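Local coordinates for protein putative acetyltransferase (Nocardia farcinica, PDB 3D9W) that probably transfers acetyl groups to the amino group of arylamine substrates, at residues Pro33-Leu38 and Val124-Asp128. Sequence-based numbering, arbitrary orientation.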
loop_
_atom_site.group_PDB
_atom_site.type_symbol
_atom_site.label_atom_id
_atom_site.label_comp_id
_atom_site.label_asym_id
_atom_site.label_seq_id
_atom_site.Cartn_x
_atom_site.Cartn_y
_atom_site.Cartn_z
ATOM N N PRO A 33 22.133 -0.923 1.756
ATOM C CA PRO A 33 21.183 -0.083 2.492
ATOM C C PRO A 33 21.445 1.419 2.406
ATOM O O PRO A 33 21.584 2.089 3.432
ATOM C CB PRO A 33 21.307 -0.602 3.919
ATOM C CG PRO A 33 22.743 -0.991 3.995
ATOM C CD PRO A 33 22.953 -1.716 2.689
ATOM N N THR A 34 21.496 1.940 1.184
ATOM C CA THR A 34 21.735 3.362 0.956
ATOM C C THR A 34 20.428 4.070 0.599
ATOM O O THR A 34 19.502 3.452 0.053
ATOM C CB THR A 34 22.767 3.579 -0.190
ATOM O OG1 THR A 34 22.245 3.075 -1.431
ATOM C CG2 THR A 34 24.081 2.852 0.137
ATOM N N LEU A 35 20.343 5.359 0.926
ATOM C CA LEU A 35 19.142 6.137 0.628
ATOM C C LEU A 35 18.828 6.045 -0.861
ATOM O O LEU A 35 17.660 6.104 -1.255
ATOM C CB LEU A 35 19.321 7.616 1.025
ATOM C CG LEU A 35 18.173 8.579 0.666
ATOM C CD1 LEU A 35 16.886 8.146 1.351
ATOM C CD2 LEU A 35 18.531 9.985 1.086
ATOM N N ALA A 36 19.872 5.904 -1.679
ATOM C CA ALA A 36 19.700 5.803 -3.125
ATOM C C ALA A 36 18.904 4.549 -3.463
ATOM O O ALA A 36 18.019 4.571 -4.322
ATOM C CB ALA A 36 21.047 5.774 -3.816
ATOM N N THR A 37 19.220 3.457 -2.778
ATOM C CA THR A 37 18.526 2.196 -2.983
ATOM C C THR A 37 17.080 2.294 -2.489
ATOM O O THR A 37 16.145 1.893 -3.186
ATOM C CB THR A 37 19.248 1.055 -2.241
ATOM O OG1 THR A 37 20.383 0.643 -3.012
ATOM C CG2 THR A 37 18.313 -0.131 -2.011
ATOM N N LEU A 38 16.899 2.834 -1.285
ATOM C CA LEU A 38 15.561 2.967 -0.717
ATOM C C LEU A 38 14.665 3.782 -1.623
ATOM O O LEU A 38 13.502 3.450 -1.809
ATOM C CB LEU A 38 15.614 3.623 0.662
ATOM C CG LEU A 38 14.303 3.640 1.449
ATOM C CD1 LEU A 38 13.847 2.225 1.745
ATOM C CD2 LEU A 38 14.518 4.401 2.729
ATOM N N VAL A 124 11.828 3.653 8.150
ATOM C CA VAL A 124 13.103 3.115 7.677
ATOM C C VAL A 124 14.342 3.988 7.909
ATOM O O VAL A 124 14.284 5.217 7.816
ATOM C CB VAL A 124 12.993 2.807 6.159
ATOM C CG1 VAL A 124 14.197 2.024 5.671
ATOM C CG2 VAL A 124 11.708 2.060 5.890
ATOM N N THR A 125 15.470 3.332 8.186
ATOM C CA THR A 125 16.746 4.015 8.420
ATOM C C THR A 125 17.849 3.461 7.508
ATOM O O THR A 125 18.046 2.250 7.429
ATOM C CB THR A 125 17.194 3.841 9.871
ATOM O OG1 THR A 125 17.442 2.453 10.130
ATOM C CG2 THR A 125 16.118 4.352 10.813
ATOM N N THR A 126 18.567 4.351 6.824
ATOM C CA THR A 126 19.629 3.915 5.929
ATOM C C THR A 126 20.977 3.889 6.631
ATOM O O THR A 126 21.078 4.183 7.824
ATOM C CB THR A 126 19.740 4.820 4.670
ATOM O OG1 THR A 126 20.522 5.992 4.964
ATOM C CG2 THR A 126 18.349 5.220 4.190
ATOM N N ALA A 127 22.016 3.543 5.875
ATOM C CA ALA A 127 23.368 3.445 6.415
ATOM C C ALA A 127 24.204 4.703 6.165
ATOM O O ALA A 127 25.377 4.765 6.547
ATOM C CB ALA A 127 24.064 2.229 5.816
ATOM N N ASP A 128 23.594 5.706 5.539
ATOM C CA ASP A 128 24.289 6.946 5.223
ATOM C C ASP A 128 24.207 7.960 6.358
ATOM O O ASP A 128 25.150 8.722 6.596
ATOM C CB ASP A 128 23.690 7.550 3.957
ATOM C CG ASP A 128 23.382 6.496 2.897
ATOM O OD1 ASP A 128 24.319 5.784 2.464
ATOM O OD2 ASP A 128 22.194 6.377 2.506
#
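Here the first turn of helix 35-48 is held by the loop that leaves strand 117-125, a polar contact between a helix N-terminus and a loop backed by a small apolar patch. The general principle is that the first NH groups of an α-helix lack partners within the helix and are often met by side chains or other acceptors outside it. Thr34, at the N-cap, meets part of this need from within: its OG1 accepts a weak hydrogen bond from Thr37 N at 3.3 Å. The loop 126-128 supplies another acceptor, since Leu35 N donates to Asp128 OD2 over a short 2.6 Å. Placing a carboxylate at this end of the helix also suits the positive end of the helix dipole. The aspartate is steadied from its own side, where Thr126 OG1 donates to the same OD2 at 3.0 Å. A backbone bond completes the polar part: Ala127 N donates a hydrogen bond to Pro33 O at 2.9 Å, tying the residue before the cap to the loop, while Pro33 CG rests 3.9 Å from Ala127 CB. Deeper in, packing takes over. Thr126 CG2 lies 3.8 Å from Leu35 CA, and Leu38 CD2, one turn into the helix, meets Val124 CG1 at 3.8 Å. This apolar layer continues beyond the two segments: Leu38 and Val124 both touch Leu93 of helix 82-95 and Cys135 of strand 132-135, and Leu35 rests on Trp133. The contact thus fastens the start of helix 35-48 to the end of strand 117-125, which runs antiparallel between strands 132-135 and 99-107 in the large sheet.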